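Local coordinates for uncharacterized protein (Bacteroides fragilis, PDB 3EWL) that is of unknown function but ends in a thioredoxin-like domain, the part crystallised here, and may take part in thiol-disulfide exchange, at residues Thr127-Glu130 against Gln131-Tyr135; Glu76-Ala79 against Thr80-Tyr84; Asn19-Met22 against Ser23-Lys26; Cys39-Cys42 against Arg43-Glu46; Val56-Glu60 against Asn61-Arg65. All coordinates share one frame; numbering follows the deposited sequence. Where two conformers were deposited one is given.

Interaction 1 (Thr127-Glu130 against Gln131-Tyr135); sequences TSME and QLIDY
The side-chain amide of Gln131 meets the hydroxyl of Thr127 from above the carbonyl plane, not along a lone pair: Thr127 OG1 donates to Gln131 OE1 at 2.7 Å, lying 44° out of that plane. A first torsion of -173° sets OG1 of Thr127 opposite the backbone N and places it within reach of Gln131 OE1, while Gln131, extended beyond CG, reaches back along the helix start. OG1 also rests on Gln131 CB, 3.2 Å away. Ser128 holds the N-cap position without a side-chain capping bond, yet its carbonyl O receives Leu132 N at 2.9 Å and so opens the helical ladder. Ile133 N to Met129 O and Asp134 N to Glu130 O continue it. On another flank Met129, present as selenomethionine, lays CG against Ile133 CD1 (3.8 Å), the two side chains crossing at a slant. Met129 and Leu132 pack on Phe45 of helix 40-50, and both, with Ile133, on Phe55. The chemistry is thus divided: a hydroxyl-amide bond ties the residue before the cap to the first turn, and apolar contacts seat the C-terminal helix of the thioredoxin-like fold on its neighbours.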
loop_
_atom_site.group_PDB
_atom_site.type_symbol
_atom_site.label_atom_id
_atom_site.label_comp_id
_atom_site.label_asym_id
_atom_site.label_seq_id
_atom_site.Cartn_x
_atom_site.Cartn_y
_atom_site.Cartn_z
ATOM N N THR A 127 -2.640 -8.435 -6.583
ATOM C CA THR A 127 -3.269 -9.610 -6.036
ATOM C C THR A 127 -4.656 -9.307 -5.441
ATOM O O THR A 127 -5.178 -8.168 -5.571
ATOM C CB THR A 127 -2.269 -10.288 -5.067
ATOM O OG1 THR A 127 -2.786 -11.539 -4.621
ATOM C CG2 THR A 127 -1.946 -9.371 -3.876
ATOM N N SER A 128 -5.271 -10.324 -4.845
ATOM C CA SER A 128 -6.584 -10.176 -4.223
ATOM C C SER A 128 -6.662 -10.631 -2.773
ATOM O O SER A 128 -5.770 -11.321 -2.279
ATOM C CB SER A 128 -7.652 -10.911 -5.035
ATOM O OG SER A 128 -8.266 -10.009 -5.952
HETATM N N MSE A 129 -7.764 -10.258 -2.120
HETATM C CA MSE A 129 -7.974 -10.524 -0.721
HETATM C C MSE A 129 -7.868 -12.034 -0.428
HETATM O O MSE A 129 -7.179 -12.466 0.521
HETATM C CB MSE A 129 -9.323 -9.938 -0.283
HETATM C CG MSE A 129 -9.567 -10.048 1.208
HETATM SE SE MSE A 129 -8.412 -8.812 2.199
HETATM C CE MSE A 129 -9.558 -7.249 2.130
ATOM N N GLU A 130 -8.512 -12.823 -1.282
ATOM C CA GLU A 130 -8.455 -14.277 -1.196
ATOM C C GLU A 130 -7.020 -14.785 -1.205
ATOM O O GLU A 130 -6.656 -15.641 -0.391
ATOM C CB GLU A 130 -9.193 -14.917 -2.391
ATOM C CG GLU A 130 -10.711 -14.802 -2.346
ATOM C CD GLU A 130 -11.251 -13.464 -2.930
ATOM O OE1 GLU A 130 -12.500 -13.366 -3.109
ATOM O OE2 GLU A 130 -10.451 -12.518 -3.217
ATOM N N GLN A 131 -6.220 -14.296 -2.159
ATOM C CA GLN A 131 -4.841 -14.755 -2.307
ATOM C C GLN A 131 -3.972 -14.351 -1.132
ATOM O O GLN A 131 -3.075 -15.092 -0.735
ATOM C CB GLN A 131 -4.188 -14.214 -3.594
ATOM C CG GLN A 131 -3.984 -15.237 -4.691
ATOM C CD GLN A 131 -3.035 -14.780 -5.823
ATOM O OE1 GLN A 131 -3.055 -13.607 -6.266
ATOM N NE2 GLN A 131 -2.214 -15.716 -6.305
ATOM N N LEU A 132 -4.216 -13.142 -0.617
ATOM C CA LEU A 132 -3.523 -12.640 0.582
ATOM C C LEU A 132 -3.799 -13.485 1.824
ATOM O O LEU A 132 -2.864 -13.936 2.492
ATOM C CB LEU A 132 -3.938 -11.196 0.877
ATOM C CG LEU A 132 -3.113 -10.106 0.223
ATOM C CD1 LEU A 132 -3.918 -8.778 0.344
ATOM C CD2 LEU A 132 -1.724 -10.044 0.883
ATOM N N ILE A 133 -5.084 -13.700 2.100
ATOM C CA ILE A 133 -5.521 -14.478 3.240
ATOM C C ILE A 133 -4.871 -15.837 3.131
ATOM O O ILE A 133 -4.150 -16.286 4.046
ATOM C CB ILE A 133 -7.064 -14.595 3.277
ATOM C CG1 ILE A 133 -7.696 -13.287 3.744
ATOM C CG2 ILE A 133 -7.531 -15.750 4.198
ATOM C CD1 ILE A 133 -9.146 -13.162 3.346
ATOM N N ASP A 134 -5.067 -16.460 1.984
ATOM C CA ASP A 134 -4.548 -17.784 1.804
ATOM C C ASP A 134 -3.076 -17.794 2.048
ATOM O O ASP A 134 -2.601 -18.675 2.757
ATOM C CB ASP A 134 -4.816 -18.337 0.414
ATOM C CG ASP A 134 -4.290 -19.780 0.264
ATOM O OD1 ASP A 134 -3.361 -19.987 -0.544
ATOM O OD2 ASP A 134 -4.780 -20.686 0.998
ATOM N N TYR A 135 -2.344 -16.830 1.469
ATOM C CA TYR A 135 -0.873 -16.838 1.615
ATOM C C TYR A 135 -0.425 -16.519 3.044
ATOM O O TYR A 135 0.512 -17.127 3.545
ATOM C CB TYR A 135 -0.165 -15.885 0.627
ATOM C CG TYR A 135 1.347 -15.890 0.799
ATOM C CD1 TYR A 135 2.154 -16.728 0.038
ATOM C CD2 TYR A 135 1.966 -15.082 1.763
ATOM C CE1 TYR A 135 3.513 -16.752 0.206
ATOM C CE2 TYR A 135 3.329 -15.109 1.941
ATOM C CZ TYR A 135 4.089 -15.959 1.168
ATOM O OH TYR A 135 5.443 -15.969 1.358
#

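Interaction 2 (Glu76-Ala79 against Thr80-Tyr84); sequences EEWA and TKAVY
Trp78 and Ala82, one helical turn apart, make up the buried, better-packed side of this contact. The methyl of Ala82 approaches the indole obliquely, 4.4 Å from Trp78 CE2, and the same CB sits 3.4 Å from Trp78 O. A first torsion of 168° puts CG of Trp78 opposite the backbone N, and the indole is buried, its ring meeting Tyr70 with nearly parallel planes and Trp93 at a steeper tilt; Val91 touches both Trp78 and Ala82. The backbone is regular at first, Thr80 N bonding to Glu76 O at 3.0 Å in a nearly straight line. Further on it tightens: Lys81 N divides its hydrogen between Glu77 O and, weakly, Trp78 O, while Ala82 N bonds to Ala79 O at 3.2 Å and only weakly to Trp78 O. This is the helix of the beta-alpha-beta unit formed by strand 64-70, helix 75-82 and strand 90-93, and the buried ring of Trp78 binds it to both of those parallel strands. The outer side is much looser. Glu77 and Lys81 have opposite charges, yet Glu77 OE1 and Lys81 NZ stay 5.7 Å apart and form no salt bridge; the lysine, bent repeatedly along its chain, makes its nearest approach through CG, 3.4 Å from Glu77 O. Glu76 and Thr80 are likewise exposed. Within 80-84 the exposed ring of Tyr84 carries Val83 CG1 over one face, 4.0 Å above its plane, and has Thr80 O at its edge.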
loop_
_atom_site.group_PDB
_atom_site.type_symbol
_atom_site.label_atom_id
_atom_site.label_comp_id
_atom_site.label_asym_id
_atom_site.label_seq_id
_atom_site.Cartn_x
_atom_site.Cartn_y
_atom_site.Cartn_z
ATOM N N GLU A 76 -5.027 17.731 -2.576
ATOM C CA GLU A 76 -5.989 18.305 -1.628
ATOM C C GLU A 76 -7.015 17.284 -1.178
ATOM O O GLU A 76 -7.175 17.066 0.014
ATOM C CB GLU A 76 -6.659 19.589 -2.159
ATOM C CG GLU A 76 -5.634 20.692 -2.408
ATOM C CD GLU A 76 -6.239 22.092 -2.527
ATOM O OE1 GLU A 76 -6.220 22.613 -3.660
ATOM O OE2 GLU A 76 -6.726 22.672 -1.506
ATOM N N GLU A 77 -7.673 16.632 -2.136
ATOM C CA GLU A 77 -8.603 15.546 -1.862
ATOM C C GLU A 77 -7.944 14.354 -1.115
ATOM O O GLU A 77 -8.507 13.800 -0.179
ATOM C CB GLU A 77 -9.153 15.050 -3.190
ATOM C CG GLU A 77 -10.546 14.460 -3.119
ATOM C CD GLU A 77 -11.615 15.376 -3.765
ATOM O OE1 GLU A 77 -12.013 16.396 -3.131
ATOM O OE2 GLU A 77 -12.065 15.062 -4.909
ATOM N N TRP A 78 -6.760 13.953 -1.583
ATOM C CA TRP A 78 -5.920 12.960 -0.906
ATOM C C TRP A 78 -5.737 13.269 0.583
ATOM O O TRP A 78 -6.052 12.455 1.435
ATOM C CB TRP A 78 -4.528 12.919 -1.553
ATOM C CG TRP A 78 -3.563 12.111 -0.689
ATOM C CD1 TRP A 78 -3.585 10.777 -0.499
ATOM C CD2 TRP A 78 -2.500 12.618 0.135
ATOM N NE1 TRP A 78 -2.618 10.403 0.402
ATOM C CE2 TRP A 78 -1.916 11.512 0.783
ATOM C CE3 TRP A 78 -1.979 13.901 0.380
ATOM C CZ2 TRP A 78 -0.830 11.636 1.661
ATOM C CZ3 TRP A 78 -0.905 14.029 1.271
ATOM C CH2 TRP A 78 -0.344 12.901 1.891
ATOM N N ALA A 79 -5.224 14.462 0.873
ATOM C CA ALA A 79 -5.007 14.911 2.258
ATOM C C ALA A 79 -6.288 14.923 3.127
ATOM O O ALA A 79 -6.301 14.410 4.257
ATOM C CB ALA A 79 -4.360 16.282 2.258
ATOM N N THR A 80 -7.357 15.496 2.612
ATOM C CA THR A 80 -8.615 15.523 3.358
ATOM C C THR A 80 -8.996 14.107 3.826
ATOM O O THR A 80 -9.428 13.890 4.977
ATOM C CB THR A 80 -9.739 16.134 2.482
ATOM O OG1 THR A 80 -9.463 17.522 2.279
ATOM C CG2 THR A 80 -11.126 16.027 3.157
ATOM N N LYS A 81 -8.846 13.142 2.926
ATOM C CA LYS A 81 -9.333 11.792 3.191
ATOM C C LYS A 81 -8.309 10.901 3.859
ATOM O O LYS A 81 -8.651 9.849 4.388
ATOM C CB LYS A 81 -9.815 11.142 1.901
ATOM C CG LYS A 81 -10.936 11.909 1.212
ATOM C CD LYS A 81 -12.195 11.670 1.956
ATOM C CE LYS A 81 -13.258 11.351 0.972
ATOM N NZ LYS A 81 -13.933 12.658 0.700
ATOM N N ALA A 82 -7.050 11.326 3.854
ATOM C CA ALA A 82 -5.982 10.468 4.368
ATOM C C ALA A 82 -6.248 10.127 5.822
ATOM O O ALA A 82 -5.996 9.053 6.268
ATOM C CB ALA A 82 -4.630 11.144 4.198
ATOM N N VAL A 83 -6.827 11.097 6.508
ATOM C CA VAL A 83 -7.195 11.071 7.907
ATOM C C VAL A 83 -8.261 10.053 8.248
ATOM O O VAL A 83 -8.406 9.676 9.424
ATOM C CB VAL A 83 -7.713 12.492 8.263
ATOM C CG1 VAL A 83 -8.780 12.448 9.370
ATOM C CG2 VAL A 83 -6.545 13.391 8.563
ATOM N N TYR A 84 -8.990 9.564 7.239
ATOM C CA TYR A 84 -10.013 8.545 7.479
ATOM C C TYR A 84 -9.532 7.118 7.127
ATOM O O TYR A 84 -10.260 6.158 7.270
ATOM C CB TYR A 84 -11.247 8.885 6.666
ATOM C CG TYR A 84 -11.947 10.118 7.169
ATOM C CD1 TYR A 84 -12.927 10.015 8.162
ATOM C CD2 TYR A 84 -11.626 11.405 6.663
ATOM C CE1 TYR A 84 -13.592 11.155 8.656
ATOM C CE2 TYR A 84 -12.290 12.571 7.152
ATOM C CZ TYR A 84 -13.271 12.416 8.155
ATOM O OH TYR A 84 -13.945 13.491 8.656
#

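Interaction 3 (Asn19-Met22 against Ser23-Lys26)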
loop_
_atom_site.group_PDB
_atom_site.type_symbol
_atom_site.label_atom_id
_atom_site.label_comp_id
_atom_site.label_asym_id
_atom_site.label_seq_id
_atom_site.Cartn_x
_atom_site.Cartn_y
_atom_site.Cartn_z
ATOM N N ASN A 19 8.746 12.670 4.798
ATOM C CA ASN A 19 9.135 12.148 3.494
ATOM C C ASN A 19 10.002 10.948 3.717
ATOM O O ASN A 19 10.917 10.983 4.548
ATOM C CB ASN A 19 9.957 13.156 2.699
ATOM C CG ASN A 19 9.103 14.130 1.908
ATOM O OD1 ASN A 19 8.266 14.838 2.471
ATOM N ND2 ASN A 19 9.347 14.202 0.600
ATOM N N SER A 20 9.727 9.876 2.997
ATOM C CA SER A 20 10.603 8.726 3.086
ATOM C C SER A 20 10.570 7.915 1.798
ATOM O O SER A 20 9.727 8.136 0.914
ATOM C CB SER A 20 10.252 7.839 4.303
ATOM O OG SER A 20 11.357 7.002 4.672
ATOM N N ARG A 21 11.515 6.988 1.705
ATOM C CA ARG A 21 11.564 6.043 0.624
ATOM C C ARG A 21 10.894 4.768 1.129
ATOM O O ARG A 21 11.027 4.410 2.289
ATOM C CB ARG A 21 13.016 5.783 0.247
ATOM C CG ARG A 21 13.321 6.024 -1.200
ATOM C CD ARG A 21 14.713 6.597 -1.372
ATOM N NE ARG A 21 14.978 6.793 -2.801
ATOM C CZ ARG A 21 15.895 6.120 -3.504
ATOM N NH1 ARG A 21 16.048 6.372 -4.794
ATOM N NH2 ARG A 21 16.680 5.211 -2.925
HETATM N N MSE A 22 10.158 4.108 0.253
HETATM C CA MSE A 22 9.522 2.845 0.591
HETATM C C MSE A 22 10.527 1.859 1.166
HETATM O O MSE A 22 10.223 1.156 2.135
HETATM C CB MSE A 22 8.821 2.257 -0.630
HETATM C CG MSE A 22 8.077 0.979 -0.327
HETATM SE SE MSE A 22 9.169 -0.578 -0.772
HETATM C CE MSE A 22 8.786 -0.449 -2.711
ATOM N N SER A 23 11.711 1.797 0.562
ATOM C CA SER A 23 12.716 0.782 0.908
ATOM C C SER A 23 13.197 0.992 2.334
ATOM O O SER A 23 13.707 0.067 2.925
ATOM C CB SER A 23 13.924 0.817 -0.041
ATOM O OG SER A 23 14.509 2.114 -0.056
ATOM N N ARG A 24 13.009 2.192 2.873
ATOM C CA ARG A 24 13.463 2.521 4.217
ATOM C C ARG A 24 12.501 2.034 5.280
ATOM O O ARG A 24 12.819 2.095 6.484
ATOM C CB ARG A 24 13.651 4.037 4.393
ATOM C CG ARG A 24 14.603 4.642 3.381
ATOM C CD ARG A 24 16.024 4.472 3.794
ATOM N NE ARG A 24 16.571 5.744 4.268
ATOM C CZ ARG A 24 17.169 6.647 3.491
ATOM N NH1 ARG A 24 17.312 6.432 2.178
ATOM N NH2 ARG A 24 17.632 7.768 4.035
ATOM N N LEU A 25 11.308 1.598 4.861
ATOM C CA LEU A 25 10.336 1.028 5.789
ATOM C C LEU A 25 10.684 -0.425 6.022
ATOM O O LEU A 25 10.518 -1.261 5.142
ATOM C CB LEU A 25 8.921 1.121 5.239
ATOM C CG LEU A 25 8.287 2.507 5.210
ATOM C CD1 LEU A 25 6.911 2.425 4.554
ATOM C CD2 LEU A 25 8.175 3.082 6.619
ATOM N N LYS A 26 11.184 -0.726 7.207
ATOM C CA LYS A 26 11.574 -2.091 7.535
ATOM C C LYS A 26 10.329 -2.827 7.978
ATOM O O LYS A 26 9.521 -2.242 8.723
ATOM C CB LYS A 26 12.575 -2.041 8.686
ATOM C CG LYS A 26 12.257 -0.918 9.715
ATOM C CD LYS A 26 11.574 -1.418 11.030
ATOM C CE LYS A 26 12.619 -1.725 12.075
ATOM N NZ LYS A 26 14.020 -1.288 11.718
#
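Arg21 and Met22 are joined to Arg24 and Leu25 by two successive i to i+3 backbone bonds, Arg24 N to Arg21 O and Leu25 N to Met22 O, each 3.0 Å long, which wind the chain leaving strand 19-21 into a short 3-10 turn. In both, the donor stands well above the carbonyl plane. On the outer side the aliphatic parts of the two arginines lie against each other, Arg21 CB 3.7 Å from Arg24 CG. Arg24 bends at its second and third torsions, which keeps its guanidinium obliquely beside Arg21 CD, while the charged ends, Arg21 NH2 and Arg24 NH1, are 5.3 Å apart and do not touch. Ser20 OG adds a light contact with Arg24 CB at 3.8 Å. The hydroxyl of Ser23 bonds to Asp9, which is also a long, weak ion-pair partner of Arg21 and probably eases the positive charge gathered here. Met22, a selenomethionine, takes the inner side. Its CG stands opposite the backbone N (chi1 -177°), which leads the chain from the turn toward Phe10, Tyr105 and Leu67. In the conformer modelled here, Leu25 lays CB over Met22 O at 3.4 Å. A hairpin of strands 11-13 and 19-21, followed by a turn into the first strand of the central sheet, is consistent with the N-terminal addition found in TlpA-like members of the thioredoxin superfamily.

Interaction 4 (Cys39-Cys42 against Arg43-Glu46)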
loop_
_atom_site.group_PDB
_atom_site.type_symbol
_atom_site.label_atom_id
_atom_site.label_comp_id
_atom_site.label_asym_id
_atom_site.label_seq_id
_atom_site.Cartn_x
_atom_site.Cartn_y
_atom_site.Cartn_z
ATOM N N CYS A 39 -12.898 6.393 -4.249
ATOM C CA CYS A 39 -12.945 5.073 -4.860
ATOM C C CYS A 39 -13.627 4.128 -3.919
ATOM O O CYS A 39 -13.007 3.691 -2.959
ATOM C CB CYS A 39 -11.517 4.574 -5.112
ATOM S SG CYS A 39 -11.468 2.878 -5.734
ATOM N N SER A 40 -14.882 3.793 -4.210
ATOM C CA SER A 40 -15.662 2.877 -3.365
ATOM C C SER A 40 -15.043 1.465 -3.261
ATOM O O SER A 40 -15.178 0.781 -2.211
ATOM C CB SER A 40 -17.106 2.797 -3.853
ATOM O OG SER A 40 -17.162 2.182 -5.124
ATOM N N ASN A 41 -14.350 1.036 -4.320
ATOM C CA ASN A 41 -13.641 -0.232 -4.235
ATOM C C ASN A 41 -12.489 -0.180 -3.218
ATOM O O ASN A 41 -12.182 -1.180 -2.556
ATOM C CB ASN A 41 -13.127 -0.681 -5.591
ATOM C CG ASN A 41 -14.240 -1.266 -6.477
ATOM O OD1 ASN A 41 -15.270 -1.746 -5.992
ATOM N ND2 ASN A 41 -14.044 -1.188 -7.768
ATOM N N CYS A 42 -11.847 0.978 -3.106
ATOM C CA CYS A 42 -10.769 1.127 -2.113
ATOM C C CYS A 42 -11.370 1.058 -0.698
ATOM O O CYS A 42 -10.910 0.279 0.130
ATOM C CB CYS A 42 -9.989 2.424 -2.344
ATOM S SG CYS A 42 -9.017 2.409 -3.944
ATOM N N ARG A 43 -12.440 1.823 -0.459
ATOM C CA ARG A 43 -13.149 1.815 0.825
ATOM C C ARG A 43 -13.574 0.401 1.239
ATOM O O ARG A 43 -13.364 0.013 2.394
ATOM C CB ARG A 43 -14.355 2.751 0.789
ATOM C CG ARG A 43 -14.085 4.179 0.232
ATOM C CD ARG A 43 -13.179 5.043 1.108
ATOM N NE ARG A 43 -11.741 4.769 0.915
ATOM C CZ ARG A 43 -11.010 5.256 -0.082
ATOM N NH1 ARG A 43 -9.700 4.978 -0.157
ATOM N NH2 ARG A 43 -11.583 6.038 -1.006
ATOM N N LYS A 44 -14.144 -0.373 0.308
ATOM C CA LYS A 44 -14.616 -1.716 0.642
ATOM C C LYS A 44 -13.488 -2.645 1.032
ATOM O O LYS A 44 -13.641 -3.412 1.985
ATOM C CB LYS A 44 -15.437 -2.362 -0.499
ATOM C CG LYS A 44 -16.718 -1.577 -0.834
ATOM C CD LYS A 44 -17.450 -2.090 -2.118
ATOM C CE LYS A 44 -18.028 -3.551 -1.980
ATOM N NZ LYS A 44 -17.073 -4.658 -2.408
ATOM N N PHE A 45 -12.378 -2.604 0.288
ATOM C CA PHE A 45 -11.205 -3.398 0.638
ATOM C C PHE A 45 -10.703 -3.019 2.047
ATOM O O PHE A 45 -10.406 -3.891 2.881
ATOM C CB PHE A 45 -10.054 -3.212 -0.400
ATOM C CG PHE A 45 -8.855 -4.072 -0.106
ATOM C CD1 PHE A 45 -8.691 -5.298 -0.749
ATOM C CD2 PHE A 45 -7.939 -3.709 0.881
ATOM C CE1 PHE A 45 -7.622 -6.112 -0.465
ATOM C CE2 PHE A 45 -6.843 -4.537 1.179
ATOM C CZ PHE A 45 -6.693 -5.737 0.512
ATOM N N GLU A 46 -10.562 -1.707 2.277
ATOM C CA GLU A 46 -10.156 -1.142 3.577
ATOM C C GLU A 46 -11.067 -1.676 4.688
ATOM O O GLU A 46 -10.576 -2.129 5.702
ATOM C CB GLU A 46 -10.196 0.400 3.575
ATOM C CG GLU A 46 -9.126 1.070 2.727
ATOM C CD GLU A 46 -9.530 2.490 2.243
ATOM O OE1 GLU A 46 -8.910 3.005 1.261
ATOM O OE2 GLU A 46 -10.449 3.091 2.829
HETATM O O HOH W 1 -14.305 6.792 -1.753
HETATM O O HOH W 2 -15.262 -3.952 -4.975
#
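Folded back over Cys39 and Cys42, the guanidinium of Arg43 grips the carboxylate of Glu46 side-on: Arg43 NE donates to Glu46 OE2 at 2.9 Å in an almost straight bond (179°), and Arg43 NH1 to Glu46 OE1 at 2.6 Å, on that oxygen's syn lone pair. Both oxygens lie close to the guanidinium plane, which fixes its rotation. Arg43 NH2 bonds to Asp36 O and to a water that also accepts from Cys39 N. Bends at the second and third torsions bring the group over the helix start, where Cys42 CB, 3.3 Å above the plane, and Cys39 O lie over one face. The backbone bond from Arg43 N to Cys39 O begins the helix, and Cys39 at the N-cap takes a weak bond from Cys42 N on its SG, 3.3 Å away. Phe45 leaves on another flank and packs on Phe33, Met129 and Leu132. Cys39 SG and Cys42 SG are 3.1 Å apart; no disulfide is formed in this model, consistent with a reduced CxxC pair. Its place at a helix start matches the redox motif of thioredoxins. The two-pronged salt bridge thus holds the guanidinium flat over Cys42 CB, and one water links it to Cys39 N.

Interaction 5 (Val56-Glu60 against Asn61-Arg65); sequences VEMVE and NGTLR
Between Met58 and Leu64 the helix ends in a Schellman motif: Gly62, with a positive phi of 94°, gives its N-H to Val59 O at 3.2 Å and, more weakly, to Met58 O. The preceding turn is still helical, Asn61 N bonding to Glu57 O. The chain then doubles back so that Leu64 N reaches Met58 O in a nearly straight bond of 3.0 Å, the donor standing above the carbonyl plane. At the angles of Gly62 a CB would be jammed against the carbonyl oxygen of Asn61. The return also brings Val59 CA to 3.4 Å from Leu64 O, a nearly linear CA-H...O contact, and a water donates to Val59 O (2.7 Å) and Leu64 O (2.8 Å), bridging helix and strand. Among the side chains, Met58, a selenomethionine, does most of the touching. Its CB lies 3.8 Å from Leu64 CB, and a bend at the third torsion turns CE onto Thr63 CG2 at a tight 3.5 Å, the two side chains crossing at an angle. Leu64, its CG opposite the backbone N (chi1 167°), projects inward, and Val59 CG2 meets its CD2 at 4.3 Å; Phe49 of helix 40-50 touches both residues, while Tyr29 packs on Met58 and Leu64. Two last-turn carbonyls are thus satisfied, Met58 O by Leu64 N and weakly Gly62 N, Val59 O by Gly62 N and water, while the apolar side chains fasten the reversal to the core as strand 64-70 begins.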
loop_
_atom_site.group_PDB
_atom_site.type_symbol
_atom_site.label_atom_id
_atom_site.label_comp_id
_atom_site.label_asym_id
_atom_site.label_seq_id
_atom_site.Cartn_x
_atom_site.Cartn_y
_atom_site.Cartn_z
ATOM N N VAL A 56 -5.279 -7.646 11.148
ATOM C CA VAL A 56 -5.253 -6.551 12.111
ATOM C C VAL A 56 -4.109 -6.754 13.171
ATOM O O VAL A 56 -3.393 -5.800 13.505
ATOM C CB VAL A 56 -6.712 -6.222 12.669
ATOM C CG1 VAL A 56 -7.167 -7.213 13.696
ATOM C CG2 VAL A 56 -6.787 -4.827 13.292
ATOM N N GLU A 57 -3.928 -7.990 13.630
ATOM C CA GLU A 57 -2.855 -8.336 14.573
ATOM C C GLU A 57 -1.423 -8.176 14.005
ATOM O O GLU A 57 -0.549 -7.630 14.689
ATOM C CB GLU A 57 -3.080 -9.738 15.145
ATOM C CG GLU A 57 -3.708 -9.728 16.535
ATOM C CD GLU A 57 -4.803 -10.773 16.724
ATOM O OE1 GLU A 57 -4.815 -11.784 15.995
ATOM O OE2 GLU A 57 -5.662 -10.574 17.616
HETATM N N MSE A 58 -1.195 -8.616 12.767
HETATM C CA MSE A 58 0.100 -8.417 12.081
HETATM C C MSE A 58 0.380 -6.946 11.828
HETATM O O MSE A 58 1.542 -6.500 11.890
HETATM C CB MSE A 58 0.152 -9.138 10.747
HETATM C CG MSE A 58 0.239 -10.661 10.819
HETATM SE SE MSE A 58 0.178 -11.358 8.970
HETATM C CE MSE A 58 2.083 -11.483 8.646
ATOM N N VAL A 59 -0.681 -6.183 11.580
ATOM C CA VAL A 59 -0.516 -4.742 11.392
ATOM C C VAL A 59 -0.107 -4.071 12.698
ATOM O O VAL A 59 0.892 -3.348 12.722
ATOM C CB VAL A 59 -1.759 -4.047 10.805
ATOM C CG1 VAL A 59 -1.563 -2.536 10.799
ATOM C CG2 VAL A 59 -2.017 -4.544 9.420
ATOM N N GLU A 60 -0.873 -4.330 13.766
ATOM C CA GLU A 60 -0.565 -3.820 15.113
ATOM C C GLU A 60 0.872 -4.092 15.582
ATOM O O GLU A 60 1.560 -3.181 16.083
ATOM C CB GLU A 60 -1.484 -4.478 16.121
ATOM C CG GLU A 60 -2.678 -3.697 16.500
ATOM C CD GLU A 60 -3.401 -4.411 17.617
ATOM O OE1 GLU A 60 -3.214 -3.994 18.768
ATOM O OE2 GLU A 60 -4.070 -5.442 17.350
ATOM N N ASN A 61 1.312 -5.339 15.446
ATOM C CA ASN A 61 2.630 -5.745 15.940
ATOM C C ASN A 61 3.800 -5.287 15.053
ATOM O O ASN A 61 4.957 -5.273 15.489
ATOM C CB ASN A 61 2.670 -7.261 16.134
ATOM C CG ASN A 61 1.698 -7.743 17.199
ATOM O OD1 ASN A 61 1.441 -7.050 18.202
ATOM N ND2 ASN A 61 1.169 -8.955 17.001
ATOM N N GLY A 62 3.491 -4.915 13.812
ATOM C CA GLY A 62 4.513 -4.468 12.857
ATOM C C GLY A 62 5.085 -5.507 11.926
ATOM O O GLY A 62 6.027 -5.205 11.175
ATOM N N THR A 63 4.535 -6.731 11.982
ATOM C CA THR A 63 4.886 -7.864 11.091
ATOM C C THR A 63 4.501 -7.585 9.646
ATOM O O THR A 63 5.200 -7.986 8.708
ATOM C CB THR A 63 4.120 -9.116 11.504
ATOM O OG1 THR A 63 4.346 -9.327 12.895
ATOM C CG2 THR A 63 4.597 -10.341 10.744
ATOM N N LEU A 64 3.354 -6.944 9.484
ATOM C CA LEU A 64 2.877 -6.543 8.177
ATOM C C LEU A 64 2.606 -5.032 8.205
ATOM O O LEU A 64 1.751 -4.550 8.920
ATOM C CB LEU A 64 1.624 -7.304 7.794
ATOM C CG LEU A 64 0.860 -6.739 6.594
ATOM C CD1 LEU A 64 1.608 -7.047 5.307
ATOM C CD2 LEU A 64 -0.496 -7.393 6.599
ATOM N N ARG A 65 3.368 -4.321 7.398
ATOM C CA ARG A 65 3.282 -2.920 7.236
ATOM C C ARG A 65 2.352 -2.642 6.056
ATOM O O ARG A 65 2.566 -3.186 4.972
ATOM C CB ARG A 65 4.672 -2.494 6.809
ATOM C CG ARG A 65 5.509 -2.080 7.900
ATOM C CD ARG A 65 5.282 -0.620 8.118
ATOM N NE ARG A 65 6.072 -0.268 9.277
ATOM C CZ ARG A 65 5.615 0.419 10.302
ATOM N NH1 ARG A 65 4.376 0.914 10.293
ATOM N NH2 ARG A 65 6.426 0.625 11.302
HETATM O O HOH W 3 2.279 -2.350 10.646
#

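Along the chain the order is interaction 3, 4, 5, 2 and 1, each a local contact within or at the end of a secondary-structure element. Interaction 3 leads into strand 29-34 of the five-stranded mixed sheet; interaction 5 leads into strand 64-70, and interaction 2 lies on the helix that follows it. Interactions 1 and 4 touch through Met129, Leu132 and Phe45, joining helices 129-137 and 40-50, with centres about 16 Å apart. Interactions 3 and 5 also touch, at Lys26 and Arg65. Interactions 1 and 2 lie on opposite sides of the chain's centre, their centres about 27 Å apart. All are spread over elements that pack on or lead into the sheet, and interaction 4 carries the probable CxxC motif.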